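Local structure of endoglucanase (Clostridium thermocellum, 2E4T) at residues Y233-Y238 against L336-N341; E293-G298 against N307-Q312; A313-W318 against D428-S433; G365-G370 against K453-P458. The protein hydrolyses internal β-1,4 bonds of cellulose and probably xyloglucan, this chain being the family 44 glycoside hydrolase part of a longer multidomain enzyme. All coordinates share one frame; numbering follows the deposited sequence. Where two conformers were deposited one is given.

Contacts 2, 3 and 4 cluster on one side of the chain, where loops and helices of the TIM-like barrel meet the β-sandwich; contact 1 lies deeper in the barrel. Centres of contacts 2 and 4 are about 12 Å apart, and those of contacts 2 and 3 and of contacts 3 and 4 about 14 Å. Q312 NE2 joins contact 2 to contact 3 by reaching E430 O, and V431 O pairs with K453 N between contacts 3 and 4. Contact 1, about 17 Å from contact 3 by centres, joins it through the backbones of T316 and L317. All four lie away from the metal sites; the H367 side chain is about 13 Å from the zinc ion.

Contact 1: Y233-Y238 against L336-N341; sequences YGFAAY and LPILPN
I338 reaches F235 and Y238 with one arm of its branched side chain. At CB the chain forks: CG1 stands anti to the backbone N (chi1 -168°) and heads for the aromatic pair. CG1 passes 4.2 Å from Y238 CE2. One bond further out, CD1 lies 4.1 Å from Y238 CE2 and 4.1 Å from F235 CE1, so that a single methyl is shared by two rings, each approached at its edge and near its plane. In the TIM-like barrel this joins helix 235-240, which follows strand 226-232, to helix 338-349, which leads into strand 354-360. The strand between them in the barrel, 279-284, supplies W284 against I338 and V282 against Y238. The two aromatic residues also lean on each other, F235 CA sitting 3.9 Å above the Y238 ring and offset toward its rim. The phenol does not end in the apolar contact: Y238 OH is hydrogen-bonded to H283 O. On the other helix P337, preceded by a cis peptide bond, holds the N-cap position; its carbonyl O accepts from N341 N and, nearly straight at 171°, from N341 ND2 at 2.9 Å.

Contact 2: E293-G298 against N307-Q312; sequences ERICFG and NKARLQ
R310 grips the backbone carbonyl of I295 and thereby ties helix 304-312 to the end of a β-hairpin, strands 289-290 and 293-294, in the excursion that follows barrel strand 279-284. The main bond runs from R310 NH2 to I295 O, 2.8 Å long and nearly straight at 169°; R310 NE adds a weak, bent one to the same oxygen. That oxygen lies at the edge of the guanidinium, close to its plane. A bend at chi3 (-57°) turns the guanidinium, and R310 NH1 bonds back to N307 OD1, one turn earlier in the helix, at 2.9 Å. This group has further partners: NE is bonded to Y362 O and NH1 to T369 OG1, so all three nitrogens are engaged and the buried guanidinium is fixed in rotation. The amide of N307 is used at both ends, its ND2 binding P301 O. E293 is not a partner of the arginine, its OE2 being 6.0 Å from R310 NH2; its oxygens bind T306 OG1 and D300 N. Apolar contact completes the junction. I295 CD1 rests 4.0 Å from R310 CA, and I295 CG2 lies 4.0 Å from A309 CB and 3.7 Å from R310 N.

Contact 3: A313-W318 against D428-S433; sequences APRTLW and DIEVSS
R315 and W318 meet I429 where the loop after helix 304-312 of the TIM-like barrel faces the turn leading into strand 432-439 of the β-sandwich, a junction between the two domains. Apolar and van der Waals contacts dominate. I429 crosses the arginine side chain at about a right angle and lays CG1 over one face of the guanidinium, 3.9 Å above its plane and toward the rim, while its CD1 reaches R315 NH2 at 3.8 Å and W318 CH2 at 4.0 Å. The indole of W318 also meets the ring of Y384 on a barrel helix, the ring planes about 15° apart. Of the charged groups, R315 makes its salt bridge through NE to D319 OD2. E430 is less directly engaged: its carboxylate plane stands 80° from that of the guanidinium, and OE2 is 5.0 Å from R315 NH1. A water spans that gap, accepting from R315 NH1 at 2.9 Å and donating over a longer path to E430 OE2. Backbone-directed bonds shape the turn itself: D428 OD1 accepts from E430 N nearly along its C-O axis, an Asx turn, and the further bond from V431 N, 3.0 Å long and from above the carboxylate plane, extends it to an Asx motif.

Contact 4: G365-G370 against K453-P458; sequences GNHITG and KNYDQP
Y455 OH, beside the imidazole of H367, is gripped by N307 ND2 and by a water molecule 2.7 Å away. The contact stands at the N-terminus of barrel helix 368-384, where the β-sandwich loop between strands 442-452 and 459-466 comes alongside, so that one phenol spans both domains. The same water lies 3.2 Å from H367 NE2, in the plane of the imidazole, and thus links the two rings indirectly. Between the side chains themselves there is no hydrogen bond: they approach from opposite directions, and Y455 OH comes to the imidazole edge, 3.5 Å from H367 CE1. The other nitrogen of the histidine faces the helix. H367 occupies the N-cap position, and its ND1 accepts from T369 N at 3.1 Å in a fairly straight bond (165°), although that N-H reaches it from 34° out of the ring plane. ND1 is also hydrogen-bonded to T369 OG1, 2.8 Å away. Both ring nitrogens therefore have partners, one within the helix start and one in the water bridge, which should hold the imidazole against rotation. T369 divides its branches between two tasks: at chi1 63°, OG1 is turned to the histidine while the methyl is anti to the carbonyl carbon and faces the tyrosine. At the start of the loop, two residues before Y455, K453 NZ bonds to I429 O and so ties the loop to the neighbouring turn of the sandwich. Across the junction, T369 and Y455 cross at about a right angle, and the methyl carbon T369 CG2 rests 4.0 Å from Y455 CE1.

Contact 1: Y233-Y238 against L336-N341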
loop_
_atom_site.group_PDB
_atom_site.type_symbol
_atom_site.label_atom_id
_atom_site.label_comp_id
_atom_site.label_asym_id
_atom_site.label_seq_id
_atom_site.Cartn_x
_atom_site.Cartn_y
_atom_site.Cartn_z
ATOM N N TYR A 233 12.074 0.397 -0.685
ATOM C CA TYR A 233 11.852 -0.531 0.400
ATOM C C TYR A 233 11.626 0.159 1.763
ATOM O O TYR A 233 10.999 -0.427 2.673
ATOM C CB TYR A 233 13.022 -1.537 0.549
ATOM C CG TYR A 233 14.205 -1.033 1.338
ATOM C CD1 TYR A 233 14.272 -1.250 2.709
ATOM C CD2 TYR A 233 15.240 -0.376 0.719
ATOM C CE1 TYR A 233 15.361 -0.801 3.477
ATOM C CE2 TYR A 233 16.327 0.087 1.463
ATOM C CZ TYR A 233 16.376 -0.143 2.823
ATOM O OH TYR A 233 17.431 0.276 3.621
ATOM N N GLY A 234 12.194 1.343 1.936
ATOM C CA GLY A 234 12.193 1.966 3.256
ATOM C C GLY A 234 13.030 3.229 3.209
ATOM O O GLY A 234 13.563 3.617 2.157
ATOM N N PHE A 235 13.127 3.870 4.381
ATOM C CA PHE A 235 13.595 5.240 4.443
ATOM C C PHE A 235 14.977 5.441 3.808
ATOM O O PHE A 235 15.180 6.470 3.141
ATOM C CB PHE A 235 13.590 5.727 5.907
ATOM C CG PHE A 235 13.836 7.188 5.982
ATOM C CD1 PHE A 235 12.769 8.088 5.930
ATOM C CD2 PHE A 235 15.153 7.707 5.998
ATOM C CE1 PHE A 235 12.982 9.457 5.917
ATOM C CE2 PHE A 235 15.360 9.087 5.930
ATOM C CZ PHE A 235 14.263 9.923 5.892
ATOM N N ALA A 236 15.945 4.555 4.045
ATOM C CA ALA A 236 17.267 4.817 3.461
ATOM C C ALA A 236 17.226 4.864 1.926
ATOM O O ALA A 236 18.035 5.559 1.305
ATOM C CB ALA A 236 18.300 3.795 3.938
ATOM N N ALA A 237 16.310 4.115 1.312
ATOM C CA ALA A 237 16.113 4.242 -0.124
ATOM C C ALA A 237 15.433 5.565 -0.501
ATOM O O ALA A 237 15.771 6.182 -1.519
ATOM C CB ALA A 237 15.347 3.050 -0.687
ATOM N N TYR A 238 14.448 5.996 0.319
ATOM C CA TYR A 238 13.845 7.322 0.092
ATOM C C TYR A 238 14.934 8.399 0.103
ATOM O O TYR A 238 14.872 9.379 -0.653
ATOM C CB TYR A 238 12.856 7.729 1.198
ATOM C CG TYR A 238 11.654 6.863 1.493
ATOM C CD1 TYR A 238 11.457 5.563 1.023
ATOM C CD2 TYR A 238 10.710 7.378 2.403
ATOM C CE1 TYR A 238 10.409 4.792 1.485
ATOM C CE2 TYR A 238 9.645 6.618 2.842
ATOM C CZ TYR A 238 9.476 5.320 2.412
ATOM O OH TYR A 238 8.443 4.594 2.919
ATOM N N LEU A 336 10.200 14.030 8.977
ATOM C CA LEU A 336 8.996 13.582 9.688
ATOM C C LEU A 336 8.113 14.798 9.947
ATOM O O LEU A 336 8.617 15.911 10.174
ATOM C CB LEU A 336 9.361 12.922 10.996
ATOM C CG LEU A 336 10.221 11.684 10.859
ATOM C CD1 LEU A 336 10.518 11.098 12.261
ATOM C CD2 LEU A 336 9.547 10.626 9.934
ATOM N N PRO A 337 6.779 14.620 9.952
ATOM C CA PRO A 337 6.064 13.363 9.739
ATOM C C PRO A 337 6.149 12.944 8.278
ATOM O O PRO A 337 6.276 13.783 7.359
ATOM C CB PRO A 337 4.630 13.691 10.144
ATOM C CG PRO A 337 4.505 15.208 9.907
ATOM C CD PRO A 337 5.870 15.753 10.246
ATOM N N ILE A 338 6.111 11.630 8.004
ATOM C CA ILE A 338 6.533 11.171 6.684
ATOM C C ILE A 338 5.521 11.474 5.591
ATOM O O ILE A 338 5.947 11.853 4.487
ATOM C CB ILE A 338 6.952 9.666 6.722
ATOM C CG1 ILE A 338 7.661 9.259 5.428
ATOM C CG2 ILE A 338 5.819 8.734 7.046
ATOM C CD1 ILE A 338 8.994 9.950 5.183
ATOM N N LEU A 339 4.203 11.328 5.809
ATOM C CA LEU A 339 3.292 11.576 4.705
ATOM C C LEU A 339 3.330 13.055 4.269
ATOM O O LEU A 339 3.415 13.311 3.062
ATOM C CB LEU A 339 1.862 11.104 4.961
ATOM C CG LEU A 339 1.720 9.605 5.246
ATOM C CD1 LEU A 339 0.242 9.293 5.532
ATOM C CD2 LEU A 339 2.255 8.726 4.108
ATOM N N PRO A 340 3.281 14.023 5.183
ATOM C CA PRO A 340 3.375 15.427 4.712
ATOM C C PRO A 340 4.690 15.707 4.011
ATOM O O PRO A 340 4.719 16.517 3.075
ATOM C CB PRO A 340 3.185 16.238 6.050
ATOM C CG PRO A 340 2.299 15.333 6.880
ATOM C CD PRO A 340 2.902 13.952 6.626
ATOM N N ASN A 341 5.794 15.079 4.444
ATOM C CA ASN A 341 7.063 15.283 3.730
ATOM C C ASN A 341 6.990 14.739 2.291
ATOM O O ASN A 341 7.466 15.397 1.349
ATOM C CB ASN A 341 8.253 14.741 4.513
ATOM C CG ASN A 341 8.749 15.769 5.494
ATOM O OD1 ASN A 341 9.647 16.552 5.159
ATOM N ND2 ASN A 341 8.177 15.846 6.676
#

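Contact 2: E293-G298 against N307-Q312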
loop_
_atom_site.group_PDB
_atom_site.type_symbol
_atom_site.label_atom_id
_atom_site.label_comp_id
_atom_site.label_asym_id
_atom_site.label_seq_id
_atom_site.Cartn_x
_atom_site.Cartn_y
_atom_site.Cartn_z
ATOM N N GLU A 293 12.119 -3.430 21.404
ATOM C CA GLU A 293 12.045 -4.166 20.133
ATOM C C GLU A 293 11.205 -3.338 19.150
ATOM O O GLU A 293 10.362 -2.514 19.522
ATOM C CB GLU A 293 11.423 -5.551 20.310
ATOM C CG GLU A 293 10.108 -5.436 20.970
ATOM C CD GLU A 293 9.352 -6.771 21.116
ATOM O OE1 GLU A 293 9.768 -7.828 20.584
ATOM O OE2 GLU A 293 8.234 -6.795 21.727
ATOM N N ARG A 294 11.433 -3.608 17.870
ATOM C CA ARG A 294 10.602 -3.045 16.787
ATOM C C ARG A 294 9.179 -3.548 16.915
ATOM O O ARG A 294 8.931 -4.676 17.341
ATOM C CB ARG A 294 11.245 -3.432 15.440
ATOM C CG ARG A 294 10.760 -2.642 14.230
ATOM C CD ARG A 294 11.518 -3.122 12.991
ATOM N NE ARG A 294 11.081 -2.380 11.825
ATOM C CZ ARG A 294 11.713 -2.466 10.651
ATOM N NH1 ARG A 294 12.752 -3.286 10.491
ATOM N NH2 ARG A 294 11.311 -1.714 9.634
ATOM N N ILE A 295 8.204 -2.717 16.469
ATOM C CA ILE A 295 6.797 -3.122 16.578
ATOM C C ILE A 295 6.371 -4.164 15.565
ATOM O O ILE A 295 5.280 -4.768 15.714
ATOM C CB ILE A 295 5.850 -1.904 16.514
ATOM C CG1 ILE A 295 5.951 -1.188 15.150
ATOM C CG2 ILE A 295 6.067 -0.991 17.710
ATOM C CD1 ILE A 295 4.801 -0.196 14.950
ATOM N N CYS A 296 7.180 -4.411 14.518
ATOM C CA CYS A 296 6.912 -5.423 13.543
ATOM C C CYS A 296 8.182 -6.312 13.413
ATOM O O CYS A 296 9.244 -6.003 13.907
ATOM C CB CYS A 296 6.519 -4.813 12.177
ATOM S SG CYS A 296 7.770 -3.744 11.445
ATOM N N PHE A 297 7.990 -7.429 12.700
ATOM C CA PHE A 297 9.076 -8.374 12.400
ATOM C C PHE A 297 9.567 -9.034 13.715
ATOM O O PHE A 297 10.567 -8.662 14.314
ATOM C CB PHE A 297 10.249 -7.775 11.647
ATOM C CG PHE A 297 9.920 -7.069 10.359
ATOM C CD1 PHE A 297 8.739 -7.311 9.612
ATOM C CD2 PHE A 297 10.840 -6.157 9.854
ATOM C CE1 PHE A 297 8.520 -6.628 8.415
ATOM C CE2 PHE A 297 10.584 -5.492 8.661
ATOM C CZ PHE A 297 9.455 -5.750 7.947
ATOM N N GLY A 298 8.779 -9.972 14.191
ATOM C CA GLY A 298 9.198 -10.756 15.369
ATOM C C GLY A 298 8.892 -10.151 16.754
ATOM O O GLY A 298 9.570 -10.461 17.760
ATOM N N ASN A 307 3.447 -3.075 22.587
ATOM C CA ASN A 307 2.051 -2.876 22.148
ATOM C C ASN A 307 1.640 -1.398 22.255
ATOM O O ASN A 307 0.943 -0.876 21.350
ATOM C CB ASN A 307 1.135 -3.731 22.982
ATOM C CG ASN A 307 1.389 -5.218 22.823
ATOM O OD1 ASN A 307 1.972 -5.670 21.805
ATOM N ND2 ASN A 307 0.914 -6.010 23.798
ATOM N N LYS A 308 2.067 -0.722 23.336
ATOM C CA LYS A 308 1.743 0.701 23.498
ATOM C C LYS A 308 2.424 1.516 22.389
ATOM O O LYS A 308 1.818 2.459 21.860
ATOM C CB LYS A 308 2.128 1.177 24.883
ATOM C CG LYS A 308 1.194 0.661 25.935
ATOM C CD LYS A 308 1.626 1.082 27.334
ATOM C CE LYS A 308 0.565 0.641 28.369
ATOM N NZ LYS A 308 1.039 0.941 29.735
ATOM N N ALA A 309 3.682 1.189 22.045
ATOM C CA ALA A 309 4.364 1.915 20.988
ATOM C C ALA A 309 3.661 1.670 19.646
ATOM O O ALA A 309 3.619 2.567 18.795
ATOM C CB ALA A 309 5.830 1.488 20.901
ATOM N N ARG A 310 3.147 0.448 19.423
ATOM C CA ARG A 310 2.421 0.164 18.177
ATOM C C ARG A 310 1.216 1.086 18.025
ATOM O O ARG A 310 0.907 1.571 16.941
ATOM C CB ARG A 310 2.010 -1.320 18.137
ATOM C CG ARG A 310 1.295 -1.684 16.853
ATOM C CD ARG A 310 0.964 -3.167 16.753
ATOM N NE ARG A 310 2.144 -3.987 16.867
ATOM C CZ ARG A 310 2.522 -4.665 17.967
ATOM N NH1 ARG A 310 1.700 -4.768 19.035
ATOM N NH2 ARG A 310 3.730 -5.252 18.011
ATOM N N LEU A 311 0.495 1.310 19.158
ATOM C CA LEU A 311 -0.670 2.178 19.113
ATOM C C LEU A 311 -0.322 3.607 18.728
ATOM O O LEU A 311 -1.153 4.274 18.085
ATOM C CB LEU A 311 -1.385 2.175 20.472
ATOM C CG LEU A 311 -2.062 0.863 20.841
ATOM C CD1 LEU A 311 -2.502 0.918 22.317
ATOM C CD2 LEU A 311 -3.240 0.555 19.933
ATOM N N GLN A 312 0.853 4.109 19.135
ATOM C CA GLN A 312 1.225 5.481 18.836
ATOM C C GLN A 312 1.943 5.625 17.482
ATOM O O GLN A 312 1.959 6.734 16.925
ATOM C CB GLN A 312 2.122 6.069 19.940
ATOM C CG GLN A 312 1.454 6.046 21.315
ATOM C CD GLN A 312 0.118 6.767 21.345
ATOM O OE1 GLN A 312 -0.129 7.761 20.653
ATOM N NE2 GLN A 312 -0.794 6.259 22.167
#

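Contact 3: A313-W318 against D428-S433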
loop_
_atom_site.group_PDB
_atom_site.type_symbol
_atom_site.label_atom_id
_atom_site.label_comp_id
_atom_site.label_asym_id
_atom_site.label_seq_id
_atom_site.Cartn_x
_atom_site.Cartn_y
_atom_site.Cartn_z
ATOM N N ALA A 313 2.565 4.538 16.974
ATOM C CA ALA A 313 3.398 4.636 15.798
ATOM C C ALA A 313 2.710 5.251 14.572
ATOM O O ALA A 313 3.412 5.912 13.786
ATOM C CB ALA A 313 3.966 3.254 15.457
ATOM N N PRO A 314 1.411 5.046 14.350
ATOM C CA PRO A 314 0.798 5.683 13.174
ATOM C C PRO A 314 0.978 7.230 13.192
ATOM O O PRO A 314 0.914 7.845 12.121
ATOM C CB PRO A 314 -0.679 5.275 13.259
ATOM C CG PRO A 314 -0.604 3.928 13.959
ATOM C CD PRO A 314 0.456 4.130 15.025
ATOM N N ARG A 315 1.194 7.824 14.356
ATOM C CA ARG A 315 1.400 9.268 14.410
ATOM C C ARG A 315 2.635 9.714 13.640
ATOM O O ARG A 315 2.693 10.873 13.208
ATOM C CB ARG A 315 1.398 9.724 15.871
ATOM C CG ARG A 315 0.033 9.630 16.490
ATOM C CD ARG A 315 0.059 9.778 18.010
ATOM N NE ARG A 315 0.573 11.116 18.358
ATOM C CZ ARG A 315 0.976 11.433 19.590
ATOM N NH1 ARG A 315 0.934 10.528 20.593
ATOM N NH2 ARG A 315 1.454 12.666 19.795
ATOM N N THR A 316 3.636 8.845 13.459
ATOM C CA THR A 316 4.786 9.260 12.636
ATOM C C THR A 316 4.371 9.577 11.197
ATOM O O THR A 316 5.068 10.295 10.487
ATOM C CB THR A 316 5.858 8.153 12.677
ATOM O OG1 THR A 316 6.220 8.021 14.046
ATOM C CG2 THR A 316 7.034 8.431 11.790
ATOM N N LEU A 317 3.226 9.003 10.764
ATOM C CA LEU A 317 2.736 9.293 9.433
ATOM C C LEU A 317 2.332 10.770 9.247
ATOM O O LEU A 317 2.437 11.282 8.133
ATOM C CB LEU A 317 1.542 8.408 9.081
ATOM C CG LEU A 317 1.848 6.913 9.020
ATOM C CD1 LEU A 317 0.549 6.100 8.875
ATOM C CD2 LEU A 317 2.788 6.577 7.856
ATOM N N TRP A 318 1.786 11.420 10.311
ATOM C CA TRP A 318 1.108 12.690 10.121
ATOM C C TRP A 318 1.412 13.753 11.169
ATOM O O TRP A 318 1.170 14.945 10.875
ATOM C CB TRP A 318 -0.436 12.494 10.055
ATOM C CG TRP A 318 -1.010 12.027 11.358
ATOM C CD1 TRP A 318 -1.169 10.726 11.798
ATOM C CD2 TRP A 318 -1.498 12.851 12.438
ATOM N NE1 TRP A 318 -1.715 10.709 13.062
ATOM C CE2 TRP A 318 -1.899 11.997 13.472
ATOM C CE3 TRP A 318 -1.608 14.251 12.611
ATOM C CZ2 TRP A 318 -2.429 12.474 14.679
ATOM C CZ3 TRP A 318 -2.091 14.715 13.832
ATOM C CH2 TRP A 318 -2.499 13.838 14.849
ATOM N N ASP A 428 -7.524 14.776 22.485
ATOM C CA ASP A 428 -6.398 13.987 23.031
ATOM C C ASP A 428 -5.974 12.965 21.979
ATOM O O ASP A 428 -6.540 11.869 21.867
ATOM C CB ASP A 428 -6.752 13.319 24.342
ATOM C CG ASP A 428 -5.544 12.619 24.979
ATOM O OD1 ASP A 428 -4.597 12.249 24.252
ATOM O OD2 ASP A 428 -5.549 12.429 26.223
ATOM N N ILE A 429 -4.959 13.330 21.201
ATOM C CA ILE A 429 -4.478 12.504 20.111
ATOM C C ILE A 429 -3.633 11.338 20.562
ATOM O O ILE A 429 -3.294 10.485 19.712
ATOM C CB ILE A 429 -3.690 13.356 19.061
ATOM C CG1 ILE A 429 -2.366 13.865 19.623
ATOM C CG2 ILE A 429 -4.559 14.449 18.475
ATOM C CD1 ILE A 429 -1.528 14.695 18.639
ATOM N N GLU A 430 -3.252 11.295 21.842
ATOM C CA GLU A 430 -2.494 10.176 22.384
ATOM C C GLU A 430 -3.426 9.030 22.806
ATOM O O GLU A 430 -3.199 7.875 22.470
ATOM C CB GLU A 430 -1.666 10.655 23.565
ATOM C CG GLU A 430 -0.778 9.572 24.099
ATOM C CD GLU A 430 -0.060 9.990 25.351
ATOM O OE1 GLU A 430 -0.645 10.731 26.191
ATOM O OE2 GLU A 430 1.114 9.600 25.503
ATOM N N VAL A 431 -4.538 9.355 23.487
ATOM C CA VAL A 431 -5.416 8.319 23.964
ATOM C C VAL A 431 -6.432 7.889 22.930
ATOM O O VAL A 431 -7.070 6.837 23.112
ATOM C CB VAL A 431 -6.148 8.755 25.282
ATOM C CG1 VAL A 431 -7.319 9.673 24.972
ATOM C CG2 VAL A 431 -6.596 7.574 26.069
ATOM N N SER A 432 -6.619 8.671 21.866
ATOM C CA SER A 432 -7.679 8.393 20.916
ATOM C C SER A 432 -7.320 8.807 19.537
ATOM O O SER A 432 -6.413 9.614 19.325
ATOM C CB SER A 432 -8.981 9.095 21.354
ATOM O OG SER A 432 -8.904 10.516 21.196
ATOM N N SER A 433 -8.084 8.260 18.585
ATOM C CA SER A 433 -8.156 8.803 17.228
ATOM C C SER A 433 -9.625 8.785 16.811
ATOM O O SER A 433 -10.399 7.922 17.255
ATOM C CB SER A 433 -7.368 7.983 16.220
ATOM O OG SER A 433 -6.012 7.901 16.622
HETATM O O HOH W 1 2.688 10.732 22.864
#

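Contact 4: G365-G370 against K453-P458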
loop_
_atom_site.group_PDB
_atom_site.type_symbol
_atom_site.label_atom_id
_atom_site.label_comp_id
_atom_site.label_asym_id
_atom_site.label_seq_id
_atom_site.Cartn_x
_atom_site.Cartn_y
_atom_site.Cartn_z
ATOM N N GLY A 365 -0.452 -8.418 14.430
ATOM C CA GLY A 365 -1.654 -8.552 13.577
ATOM C C GLY A 365 -2.705 -9.473 14.158
ATOM O O GLY A 365 -3.869 -9.425 13.743
ATOM N N ASN A 366 -2.298 -10.316 15.117
ATOM C CA ASN A 366 -3.192 -11.199 15.864
ATOM C C ASN A 366 -3.474 -10.669 17.281
ATOM O O ASN A 366 -3.971 -11.407 18.146
ATOM C CB ASN A 366 -2.657 -12.624 15.909
ATOM C CG ASN A 366 -1.335 -12.694 16.654
ATOM O OD1 ASN A 366 -0.712 -11.689 16.947
ATOM N ND2 ASN A 366 -0.950 -13.896 17.037
ATOM N N HIS A 367 -3.242 -9.363 17.486
ATOM C CA HIS A 367 -3.429 -8.716 18.779
ATOM C C HIS A 367 -4.309 -7.485 18.587
ATOM O O HIS A 367 -4.248 -6.803 17.541
ATOM C CB HIS A 367 -2.052 -8.258 19.347
ATOM C CG HIS A 367 -2.078 -7.789 20.760
ATOM N ND1 HIS A 367 -2.112 -6.444 21.128
ATOM C CD2 HIS A 367 -2.034 -8.530 21.887
ATOM C CE1 HIS A 367 -2.123 -6.414 22.453
ATOM N NE2 HIS A 367 -2.063 -7.658 22.945
ATOM N N ILE A 368 -5.052 -7.112 19.633
ATOM C CA ILE A 368 -5.928 -5.946 19.530
ATOM C C ILE A 368 -5.131 -4.712 19.069
ATOM O O ILE A 368 -5.689 -3.896 18.283
ATOM C CB ILE A 368 -6.650 -5.662 20.870
ATOM C CG1 ILE A 368 -7.637 -4.499 20.757
ATOM C CG2 ILE A 368 -5.668 -5.403 22.019
ATOM C CD1 ILE A 368 -8.693 -4.614 19.671
ATOM N N THR A 369 -3.897 -4.531 19.517
ATOM C CA THR A 369 -3.167 -3.317 19.128
ATOM C C THR A 369 -2.804 -3.314 17.637
ATOM O O THR A 369 -2.673 -2.214 17.053
ATOM C CB THR A 369 -1.948 -3.069 20.006
ATOM O OG1 THR A 369 -0.981 -4.150 19.872
ATOM C CG2 THR A 369 -2.315 -2.820 21.432
ATOM N N GLY A 370 -2.632 -4.479 17.014
ATOM C CA GLY A 370 -2.453 -4.496 15.577
ATOM C C GLY A 370 -3.709 -4.087 14.849
ATOM O O GLY A 370 -3.656 -3.452 13.776
ATOM N N LYS A 453 -7.346 4.127 22.467
ATOM C CA LYS A 453 -6.010 3.589 22.684
ATOM C C LYS A 453 -5.675 3.436 24.178
ATOM O O LYS A 453 -4.600 2.963 24.514
ATOM C CB LYS A 453 -4.966 4.446 21.985
ATOM C CG LYS A 453 -5.132 4.485 20.490
ATOM C CD LYS A 453 -4.046 5.336 19.812
ATOM C CE LYS A 453 -4.316 6.811 19.785
ATOM N NZ LYS A 453 -3.085 7.645 19.448
ATOM N N ASN A 454 -6.595 3.852 25.069
ATOM C CA ASN A 454 -6.347 3.699 26.488
ATOM C C ASN A 454 -6.175 2.202 26.782
ATOM O O ASN A 454 -7.058 1.398 26.437
ATOM C CB ASN A 454 -7.571 4.296 27.242
ATOM C CG ASN A 454 -7.300 4.667 28.633
ATOM O OD1 ASN A 454 -6.456 4.040 29.293
ATOM N ND2 ASN A 454 -8.121 5.629 29.141
ATOM N N TYR A 455 -5.064 1.845 27.430
ATOM C CA TYR A 455 -4.742 0.425 27.566
ATOM C C TYR A 455 -5.559 -0.246 28.608
ATOM O O TYR A 455 -5.905 -1.455 28.463
ATOM C CB TYR A 455 -3.228 0.225 27.826
ATOM C CG TYR A 455 -2.695 -1.067 27.217
ATOM C CD1 TYR A 455 -2.103 -1.041 25.919
ATOM C CD2 TYR A 455 -2.866 -2.346 27.836
ATOM C CE1 TYR A 455 -1.668 -2.183 25.324
ATOM C CE2 TYR A 455 -2.387 -3.513 27.205
ATOM C CZ TYR A 455 -1.810 -3.408 25.946
ATOM O OH TYR A 455 -1.415 -4.555 25.279
ATOM N N ASP A 456 -5.833 0.488 29.676
ATOM C CA ASP A 456 -6.427 -0.242 30.820
ATOM C C ASP A 456 -7.494 0.565 31.533
ATOM O O ASP A 456 -7.758 0.276 32.690
ATOM C CB ASP A 456 -5.376 -0.672 31.822
ATOM C CG ASP A 456 -4.447 0.415 32.063
ATOM O OD1 ASP A 456 -4.985 1.545 32.144
ATOM O OD2 ASP A 456 -3.215 0.193 32.028
ATOM N N GLN A 457 -8.178 1.472 30.846
ATOM C CA GLN A 457 -9.339 2.166 31.376
ATOM C C GLN A 457 -10.241 2.532 30.227
ATOM O O GLN A 457 -9.759 2.780 29.089
ATOM C CB GLN A 457 -8.902 3.468 32.103
ATOM C CG GLN A 457 -8.166 3.303 33.425
ATOM C CD GLN A 457 -8.864 2.389 34.465
ATOM O OE1 GLN A 457 -8.200 1.647 35.205
ATOM N NE2 GLN A 457 -10.175 2.441 34.528
ATOM N N PRO A 458 -11.557 2.643 30.471
ATOM C CA PRO A 458 -12.450 3.223 29.469
ATOM C C PRO A 458 -12.112 4.695 29.209
ATOM O O PRO A 458 -11.424 5.359 30.033
ATOM C CB PRO A 458 -13.839 3.084 30.112
ATOM C CG PRO A 458 -13.548 3.053 31.608
ATOM C CD PRO A 458 -12.202 2.448 31.788
HETATM O O HOH W 2 -2.594 -6.884 25.991
#